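PDB 5X55: probable uracil-DNA glycosylase from Acanthamoeba polyphaga mimivirus, which belongs to the uracil-DNA glycosylase superfamily, whose members are compact alpha/beta proteins built around a central parallel beta-sheet. Local coordinates for residues E100-D105 with Y203-S208; N107-K112 with V165-L170; M175-P180 with S245-G250. All blocks are in the same frame, centred on the assembly; numbering follows the deposited sequence.

Contact 1 of 3, residues E100-D105 with Y203-S208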
loop_
_atom_site.group_PDB
_atom_site.type_symbol
_atom_site.label_atom_id
_atom_site.label_comp_id
_atom_site.label_asym_id
_atom_site.label_seq_id
_atom_site.Cartn_x
_atom_site.Cartn_y
_atom_site.Cartn_z
ATOM N N GLU A 100 9.908 1.862 15.030
ATOM C CA GLU A 100 10.848 2.822 14.474
ATOM C C GLU A 100 10.669 2.968 12.969
ATOM O O GLU A 100 10.908 4.052 12.426
ATOM C CB GLU A 100 12.276 2.430 14.831
ATOM C CG GLU A 100 12.631 2.823 16.255
ATOM C CD GLU A 100 14.031 2.398 16.662
ATOM O OE1 GLU A 100 14.287 1.181 16.748
ATOM O OE2 GLU A 100 14.879 3.287 16.885
ATOM N N TYR A 101 10.208 1.910 12.293
ATOM C CA TYR A 101 9.913 1.940 10.864
ATOM C C TYR A 101 8.506 2.429 10.561
ATOM O O TYR A 101 8.295 3.110 9.552
ATOM C CB TYR A 101 10.073 0.548 10.242
ATOM C CG TYR A 101 11.459 -0.041 10.315
ATOM C CD1 TYR A 101 12.432 0.308 9.392
ATOM C CD2 TYR A 101 11.786 -0.971 11.293
ATOM C CE1 TYR A 101 13.699 -0.228 9.451
ATOM C CE2 TYR A 101 13.050 -1.526 11.358
ATOM C CZ TYR A 101 14.006 -1.153 10.432
ATOM O OH TYR A 101 15.271 -1.700 10.501
ATOM N N ILE A 102 7.517 2.063 11.374
ATOM C CA ILE A 102 6.151 2.319 10.937
ATOM C C ILE A 102 5.618 3.596 11.585
ATOM O O ILE A 102 4.797 4.303 10.987
ATOM C CB ILE A 102 5.232 1.103 11.197
ATOM C CG1 ILE A 102 3.923 1.254 10.421
ATOM C CG2 ILE A 102 4.943 0.895 12.670
ATOM C CD1 ILE A 102 4.089 1.124 8.920
ATOM N N LEU A 103 6.085 3.924 12.788
ATOM C CA LEU A 103 5.629 5.138 13.469
ATOM C C LEU A 103 6.697 6.220 13.322
ATOM O O LEU A 103 7.518 6.451 14.207
ATOM C CB LEU A 103 5.310 4.854 14.931
ATOM C CG LEU A 103 4.703 6.078 15.608
ATOM C CD1 LEU A 103 3.314 6.297 15.054
ATOM C CD2 LEU A 103 4.682 5.952 17.120
ATOM N N ILE A 104 6.650 6.919 12.190
ATOM C CA ILE A 104 7.732 7.788 11.741
ATOM C C ILE A 104 7.428 9.240 12.092
ATOM O O ILE A 104 6.306 9.723 11.890
ATOM C CB ILE A 104 7.937 7.620 10.224
ATOM C CG1 ILE A 104 8.442 6.223 9.914
ATOM C CG2 ILE A 104 8.894 8.667 9.665
ATOM C CD1 ILE A 104 8.422 5.950 8.446
ATOM N N ASP A 105 8.439 9.950 12.579
ATOM C CA ASP A 105 8.340 11.375 12.874
ATOM C C ASP A 105 9.184 12.146 11.865
ATOM O O ASP A 105 10.404 11.938 11.782
ATOM C CB ASP A 105 8.801 11.658 14.302
ATOM C CG ASP A 105 8.784 13.137 14.652
ATOM O OD1 ASP A 105 8.148 13.954 13.944
ATOM O OD2 ASP A 105 9.407 13.482 15.676
ATOM N N TYR A 203 7.038 12.357 1.824
ATOM C CA TYR A 203 5.761 11.852 2.328
ATOM C C TYR A 203 5.655 10.339 2.182
ATOM O O TYR A 203 5.021 9.687 3.011
ATOM C CB TYR A 203 4.592 12.509 1.591
ATOM C CG TYR A 203 4.426 13.985 1.844
ATOM C CD1 TYR A 203 5.045 14.608 2.916
ATOM C CD2 TYR A 203 3.642 14.757 1.002
ATOM C CE1 TYR A 203 4.891 15.971 3.136
ATOM C CE2 TYR A 203 3.475 16.107 1.214
ATOM C CZ TYR A 203 4.098 16.712 2.278
ATOM O OH TYR A 203 3.920 18.060 2.474
ATOM N N ALA A 204 6.256 9.765 1.144
ATOM C CA ALA A 204 6.195 8.319 0.946
ATOM C C ALA A 204 6.927 7.591 2.075
ATOM O O ALA A 204 8.069 7.934 2.418
ATOM C CB ALA A 204 6.796 7.953 -0.408
ATOM N N MET A 205 6.258 6.591 2.666
ATOM C CA MET A 205 6.838 5.815 3.755
ATOM C C MET A 205 6.638 4.309 3.566
ATOM O O MET A 205 6.755 3.549 4.519
ATOM C CB MET A 205 6.259 6.268 5.099
ATOM C CG MET A 205 4.743 6.123 5.242
ATOM S SD MET A 205 4.292 6.498 6.952
ATOM C CE MET A 205 4.711 4.934 7.735
ATOM N N GLY A 206 6.379 3.854 2.344
ATOM C CA GLY A 206 6.297 2.433 2.096
ATOM C C GLY A 206 4.975 1.810 2.457
ATOM O O GLY A 206 4.887 0.582 2.534
ATOM N N CYS A 207 3.962 2.626 2.713
ATOM C CA CYS A 207 2.597 2.204 2.977
ATOM C C CYS A 207 1.688 3.030 2.096
ATOM O O CYS A 207 1.934 4.227 1.913
ATOM C CB CYS A 207 2.197 2.441 4.429
ATOM S SG CYS A 207 3.342 1.779 5.553
ATOM N N SER A 208 0.624 2.421 1.585
ATOM C CA SER A 208 -0.344 3.227 0.855
ATOM C C SER A 208 -1.075 4.157 1.820
ATOM O O SER A 208 -1.319 3.814 2.984
ATOM C CB SER A 208 -1.330 2.346 0.069
ATOM O OG SER A 208 -2.018 1.412 0.877
#
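Ile102 and Met205 mark the closest backbone approach of residues 100-105 to residues 203-208, and their CA atoms stay 8.0 Å apart, so side chains rather than paired main chains fill the gap. The first segment carries the end of helix 98-102, with Leu103 the first residue to leave helical angles. The second is irregular and belongs to the long loop that follows strand 185-189, a strand of the four-stranded parallel sheet of this alpha/beta fold. The contact thus packs the end of helix 98-102 against the loop that follows strand 185-189. Within that loop, Gly206 has a positive phi (81°), at which a CB would collide with the Met205 carbonyl oxygen.

Met205 does most of the touching. Its CG sits between the backbone N and the carbonyl carbon (chi1 60°), the crowded position, and a bend at chi3 of -80° sets the terminal methyl among three partners. CE lies 3.3 Å from Ile102 O, a methyl-to-carbonyl contact, and 3.9 Å from Ile104 CD1. The same Ile104 CD1 also lies 4.0 Å from Met205 CB; the two side chains run antiparallel past one another, which lets one methyl meet both the base and the end of the methionine. All five touching residues are buried; Asn173 ND2, on helix 173-177, hydrogen-bonds both Tyr101 O and Met205 O and so ties one segment to the other.

Ile102 approaches obliquely from the helix end. Its CG1 lies anti to the backbone N, and beyond it CD1 has two neighbours in the loop: Met205 CE at 4.0 Å and, nearer, Cys207 SG, which meets Ile102 CD1 at 3.5 Å.

Contact 2 of 3, residues N107-K112 with V165-L170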
loop_
_atom_site.group_PDB
_atom_site.type_symbol
_atom_site.label_atom_id
_atom_site.label_comp_id
_atom_site.label_asym_id
_atom_site.label_seq_id
_atom_site.Cartn_x
_atom_site.Cartn_y
_atom_site.Cartn_z
ATOM N N ASN A 107 10.126 15.159 11.974
ATOM C CA ASN A 107 11.134 15.947 12.678
ATOM C C ASN A 107 12.305 15.112 13.191
ATOM O O ASN A 107 13.292 15.689 13.649
ATOM C CB ASN A 107 10.507 16.679 13.861
ATOM C CG ASN A 107 9.432 17.670 13.441
ATOM O OD1 ASN A 107 9.503 18.281 12.377
ATOM N ND2 ASN A 107 8.424 17.822 14.280
ATOM N N ASN A 108 12.226 13.780 13.140
ATOM C CA ASN A 108 13.284 12.914 13.653
ATOM C C ASN A 108 13.492 11.750 12.680
ATOM O O ASN A 108 13.331 10.567 13.000
ATOM C CB ASN A 108 12.949 12.449 15.067
ATOM C CG ASN A 108 13.181 13.535 16.093
ATOM O OD1 ASN A 108 14.282 13.665 16.628
ATOM N ND2 ASN A 108 12.154 14.344 16.354
ATOM N N TYR A 109 13.898 12.109 11.474
ATOM C CA TYR A 109 13.875 11.239 10.302
ATOM C C TYR A 109 15.316 10.928 9.911
ATOM O O TYR A 109 15.998 11.775 9.335
ATOM C CB TYR A 109 13.126 11.950 9.180
ATOM C CG TYR A 109 12.730 11.108 7.989
ATOM C CD1 TYR A 109 13.577 10.973 6.892
ATOM C CD2 TYR A 109 11.484 10.497 7.940
ATOM C CE1 TYR A 109 13.205 10.227 5.802
ATOM C CE2 TYR A 109 11.100 9.742 6.855
ATOM C CZ TYR A 109 11.961 9.610 5.785
ATOM O OH TYR A 109 11.567 8.863 4.699
ATOM N N HIS A 110 15.778 9.715 10.202
ATOM C CA HIS A 110 17.185 9.389 9.990
ATOM C C HIS A 110 17.396 8.256 8.998
ATOM O O HIS A 110 18.486 7.683 8.949
ATOM C CB HIS A 110 17.845 9.079 11.331
ATOM C CG HIS A 110 17.730 10.212 12.297
ATOM N ND1 HIS A 110 18.292 11.448 12.052
ATOM C CD2 HIS A 110 17.048 10.332 13.459
ATOM C CE1 HIS A 110 17.999 12.267 13.044
ATOM N NE2 HIS A 110 17.249 11.614 13.914
ATOM N N PHE A 111 16.397 7.957 8.172
ATOM C CA PHE A 111 16.561 6.914 7.178
ATOM C C PHE A 111 17.505 7.381 6.082
ATOM O O PHE A 111 17.499 8.548 5.691
ATOM C CB PHE A 111 15.196 6.523 6.614
ATOM C CG PHE A 111 14.230 6.134 7.680
ATOM C CD1 PHE A 111 14.204 4.840 8.164
ATOM C CD2 PHE A 111 13.393 7.080 8.257
ATOM C CE1 PHE A 111 13.334 4.488 9.177
ATOM C CE2 PHE A 111 12.528 6.725 9.267
ATOM C CZ PHE A 111 12.500 5.428 9.725
ATOM N N LYS A 112 18.347 6.466 5.615
ATOM C CA LYS A 112 19.253 6.782 4.525
ATOM C C LYS A 112 18.517 6.778 3.186
ATOM O O LYS A 112 17.576 6.007 2.972
ATOM C CB LYS A 112 20.392 5.765 4.491
ATOM C CG LYS A 112 21.300 5.797 5.703
ATOM C CD LYS A 112 21.751 4.383 6.086
ATOM C CE LYS A 112 22.481 3.679 4.944
ATOM N NZ LYS A 112 22.689 2.204 5.211
ATOM N N VAL A 165 11.831 7.539 -4.017
ATOM C CA VAL A 165 11.085 7.513 -2.762
ATOM C C VAL A 165 10.125 6.331 -2.846
ATOM O O VAL A 165 9.728 5.943 -3.958
ATOM C CB VAL A 165 10.340 8.834 -2.505
ATOM C CG1 VAL A 165 11.322 9.995 -2.377
ATOM C CG2 VAL A 165 9.289 9.105 -3.619
ATOM N N PRO A 166 9.776 5.676 -1.728
ATOM C CA PRO A 166 10.329 5.917 -0.389
ATOM C C PRO A 166 11.775 5.431 -0.277
ATOM O O PRO A 166 12.225 4.721 -1.175
ATOM C CB PRO A 166 9.410 5.094 0.518
ATOM C CG PRO A 166 9.009 3.932 -0.355
ATOM C CD PRO A 166 8.816 4.555 -1.730
ATOM N N TYR A 167 12.472 5.813 0.802
ATOM C CA TYR A 167 13.839 5.370 1.035
ATOM C C TYR A 167 13.869 3.859 1.262
ATOM O O TYR A 167 12.854 3.255 1.627
ATOM C CB TYR A 167 14.439 6.114 2.224
ATOM C CG TYR A 167 14.750 7.574 1.929
ATOM C CD1 TYR A 167 14.642 8.081 0.639
ATOM C CD2 TYR A 167 15.163 8.439 2.935
ATOM C CE1 TYR A 167 14.926 9.390 0.367
ATOM C CE2 TYR A 167 15.450 9.763 2.669
ATOM C CZ TYR A 167 15.325 10.231 1.383
ATOM O OH TYR A 167 15.597 11.542 1.101
ATOM N N PRO A 168 15.020 3.222 1.015
ATOM C CA PRO A 168 15.023 1.756 0.926
ATOM C C PRO A 168 14.728 1.059 2.246
ATOM O O PRO A 168 14.161 -0.035 2.231
ATOM C CB PRO A 168 16.428 1.427 0.392
ATOM C CG PRO A 168 17.203 2.653 0.483
ATOM C CD PRO A 168 16.299 3.815 0.580
ATOM N N GLU A 169 15.061 1.656 3.388
ATOM C CA GLU A 169 14.672 1.018 4.634
ATOM C C GLU A 169 13.172 1.097 4.872
ATOM O O GLU A 169 12.669 0.410 5.768
ATOM C CB GLU A 169 15.415 1.646 5.815
ATOM C CG GLU A 169 16.945 1.567 5.714
ATOM C CD GLU A 169 17.648 2.244 6.893
ATOM O OE1 GLU A 169 17.843 1.567 7.938
ATOM O OE2 GLU A 169 17.983 3.452 6.786
ATOM N N LEU A 170 12.447 1.901 4.091
ATOM C CA LEU A 170 10.990 1.942 4.157
ATOM C C LEU A 170 10.312 1.259 2.973
ATOM O O LEU A 170 9.082 1.148 2.966
ATOM C CB LEU A 170 10.511 3.386 4.244
ATOM C CG LEU A 170 11.105 4.174 5.396
ATOM C CD1 LEU A 170 10.589 5.606 5.343
ATOM C CD2 LEU A 170 10.713 3.492 6.693
HETATM O O HOH W 1 11.032 7.688 2.361
HETATM O O HOH W 2 16.535 4.107 4.151
#
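Glu169 OE2 is held by two donors: Lys112 N, a long bond of 3.3 Å from N to OE2 but nearly straight at 169°, and a water that donates to it at 3.1 Å. That water also accepts from Glu169 N and donates to Lys112 O, the latter at a distance too short to be taken literally, joining both main chains to the carboxylate. The other oxygen, OE1, forms a salt bridge with Arg96. Lys112 NZ, 5.1 Å from Glu169 OE2, is of opposite charge but not in contact.

Beside this polar group lies an aromatic cluster. Leu170 CD2 rests over one face of Phe111 in a CH-pi contact, 4.0 Å from the ring centroid and 22° off the normal. Phe111 CD2 in turn covers one face of Tyr109 over its centre, while Tyr167 CE2 meets the Tyr109 ring at its edge, 3.9 Å from Tyr109 CE1. A second water donates to Tyr109 OH at 2.7 Å and accepts from Tyr167 N.

Two irregular loops, one entering helix 114-117 and the other helix 173-177, are thereby joined. With Arg96 and a main-chain N-H both on its carboxylate, Glu169 is probably stabilised as the anion.

Contact 3 of 3, residues M175-P180 with S245-G250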
loop_
_atom_site.group_PDB
_atom_site.type_symbol
_atom_site.label_atom_id
_atom_site.label_comp_id
_atom_site.label_asym_id
_atom_site.label_seq_id
_atom_site.Cartn_x
_atom_site.Cartn_y
_atom_site.Cartn_z
ATOM N N MET A 175 5.285 -4.959 4.616
ATOM C CA MET A 175 5.682 -6.365 4.739
ATOM C C MET A 175 6.574 -6.589 5.948
ATOM O O MET A 175 6.529 -7.658 6.562
ATOM C CB MET A 175 6.400 -6.838 3.465
ATOM C CG MET A 175 5.475 -6.836 2.228
ATOM S SD MET A 175 6.295 -6.766 0.624
ATOM C CE MET A 175 7.061 -8.389 0.578
ATOM N N ASN A 176 7.396 -5.604 6.300
ATOM C CA ASN A 176 8.235 -5.761 7.478
ATOM C C ASN A 176 7.412 -5.690 8.754
ATOM O O ASN A 176 7.782 -6.312 9.757
ATOM C CB ASN A 176 9.356 -4.722 7.460
ATOM C CG ASN A 176 10.415 -5.049 6.408
ATOM O OD1 ASN A 176 10.739 -6.219 6.210
ATOM N ND2 ASN A 176 10.932 -4.030 5.715
ATOM N N VAL A 177 6.288 -4.970 8.738
ATOM C CA VAL A 177 5.395 -5.027 9.892
ATOM C C VAL A 177 4.599 -6.328 9.900
ATOM O O VAL A 177 4.454 -6.959 10.942
ATOM C CB VAL A 177 4.454 -3.810 9.935
ATOM C CG1 VAL A 177 3.463 -3.984 11.076
ATOM C CG2 VAL A 177 5.223 -2.527 10.106
ATOM N N LEU A 178 4.074 -6.759 8.753
ATOM C CA LEU A 178 3.068 -7.829 8.716
ATOM C C LEU A 178 3.550 -9.066 7.992
ATOM O O LEU A 178 3.652 -9.047 6.750
ATOM C CB LEU A 178 1.799 -7.347 8.030
ATOM C CG LEU A 178 0.733 -6.657 8.855
ATOM C CD1 LEU A 178 -0.463 -6.370 7.937
ATOM C CD2 LEU A 178 0.375 -7.565 10.015
ATOM N N PRO A 179 3.807 -10.171 8.684
ATOM C CA PRO A 179 3.981 -11.437 7.981
ATOM C C PRO A 179 2.728 -11.785 7.215
ATOM O O PRO A 179 1.607 -11.381 7.593
ATOM C CB PRO A 179 4.266 -12.436 9.113
ATOM C CG PRO A 179 3.789 -11.778 10.347
ATOM C CD PRO A 179 3.966 -10.316 10.141
ATOM N N PRO A 180 2.853 -12.517 6.099
ATOM C CA PRO A 180 1.668 -12.791 5.264
ATOM C C PRO A 180 0.544 -13.485 6.017
ATOM O O PRO A 180 -0.635 -13.208 5.757
ATOM C CB PRO A 180 2.219 -13.672 4.132
ATOM C CG PRO A 180 3.543 -14.163 4.597
ATOM C CD PRO A 180 4.074 -13.175 5.604
ATOM N N SER A 245 -1.248 2.262 13.286
ATOM C CA SER A 245 -2.190 1.512 14.107
ATOM C C SER A 245 -2.940 0.465 13.290
ATOM O O SER A 245 -3.108 -0.682 13.727
ATOM C CB SER A 245 -3.170 2.483 14.761
ATOM O OG SER A 245 -4.181 1.765 15.434
ATOM N N TRP A 246 -3.423 0.854 12.104
ATOM C CA TRP A 246 -4.167 -0.079 11.266
ATOM C C TRP A 246 -3.269 -1.186 10.752
ATOM O O TRP A 246 -3.685 -2.350 10.672
ATOM C CB TRP A 246 -4.803 0.654 10.079
ATOM C CG TRP A 246 -5.736 1.740 10.445
ATOM C CD1 TRP A 246 -6.187 2.060 11.702
ATOM C CD2 TRP A 246 -6.340 2.674 9.551
ATOM N NE1 TRP A 246 -7.033 3.130 11.636
ATOM C CE2 TRP A 246 -7.142 3.531 10.324
ATOM C CE3 TRP A 246 -6.276 2.867 8.163
ATOM C CZ2 TRP A 246 -7.864 4.579 9.763
ATOM C CZ3 TRP A 246 -7.001 3.898 7.600
ATOM C CH2 TRP A 246 -7.784 4.747 8.401
ATOM N N ILE A 247 -2.048 -0.834 10.360
ATOM C CA ILE A 247 -1.166 -1.810 9.737
ATOM C C ILE A 247 -0.722 -2.836 10.756
ATOM O O ILE A 247 -0.680 -4.038 10.461
ATOM C CB ILE A 247 0.020 -1.091 9.076
ATOM C CG1 ILE A 247 -0.492 -0.172 7.959
ATOM C CG2 ILE A 247 1.092 -2.090 8.566
ATOM C CD1 ILE A 247 0.514 0.879 7.584
ATOM N N LEU A 248 -0.423 -2.391 11.984
ATOM C CA LEU A 248 -0.020 -3.326 13.036
ATOM C C LEU A 248 -1.105 -4.355 13.334
ATOM O O LEU A 248 -0.795 -5.458 13.795
ATOM C CB LEU A 248 0.339 -2.557 14.300
ATOM C CG LEU A 248 1.679 -1.830 14.231
ATOM C CD1 LEU A 248 1.691 -0.598 15.135
ATOM C CD2 LEU A 248 2.827 -2.791 14.587
ATOM N N GLN A 249 -2.372 -4.018 13.071
ATOM C CA GLN A 249 -3.510 -4.898 13.317
ATOM C C GLN A 249 -3.909 -5.714 12.093
ATOM O O GLN A 249 -4.995 -6.304 12.079
ATOM C CB GLN A 249 -4.717 -4.091 13.808
ATOM C CG GLN A 249 -4.495 -3.336 15.146
ATOM C CD GLN A 249 -5.675 -2.454 15.506
ATOM O OE1 GLN A 249 -6.733 -2.937 15.916
ATOM N NE2 GLN A 249 -5.517 -1.152 15.302
ATOM N N GLY A 250 -3.068 -5.764 11.067
ATOM C CA GLY A 250 -3.317 -6.619 9.930
ATOM C C GLY A 250 -3.883 -5.950 8.694
ATOM O O GLY A 250 -4.344 -6.660 7.795
#
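Leu178, the first residue to leave helical angles at the end of helix 173-177, packs closely on the end of helix 244-248, whereas Val177, one residue earlier, reaches toward the more open side occupied by Leu248. On the tight side, Leu178 CG lies 3.4 Å from Ile247 O, and Leu178 CD1 comes to 3.5 Å from Gly250 CA. The leucine branch therefore presses on main-chain atoms. Gly250 contributes no side chain here, and its alpha carbon is approached directly.

Val177 meets side chains instead. Its CG1, anti to the backbone N (chi1 175°), touches Ile247 CG2 at 3.9 Å and Leu248 CD2 at 3.8 Å, crossing both side chains at about a right angle. Ile247 is buried, but Leu248 is exposed: its CB points away from the other segment and only the end of the side chain folds back to Val177. The CB of Gln249 also points away; its NE2 gives a 2.9 Å hydrogen bond to Ser245 O from above the carbonyl plane, while Gln249 OE1 accepts a hydrogen bond from Phe367 N.

The carbonyl under Leu178 has its own donor, for Gly250 N reaches Ile247 O at 3.0 Å. Together with the bond from Thr251 N to Trp246 O and the positive phi of Gly250, this defines a Schellman motif that closes helix 244-248 and turns the chain directly into strand 251-255 of the parallel sheet.

Contacts 1 and 3 are buried, their centres about 11 Å from the centre of the chain, and rely on apolar side chains and main-chain carbonyls; contact 2, its centre about 17 Å from it, is partly buried and adds water, a carboxylate and aromatic rings. Contacts 1 and 3 meet directly: Cys207 SG lies 3.6 Å from Ile247 CD1, and Ile102 CB 3.8 Å from Val177 CG2, so helices 98-102, 173-177 and 244-248 share one apolar region. Contact 1 also abuts contact 2, with Ile104 CG2 3.6 Å from Tyr109 CD2. Contacts 2 and 3 do not touch, leaving contact 1 between the outer loops of contact 2 and helices 173-177 and 244-248.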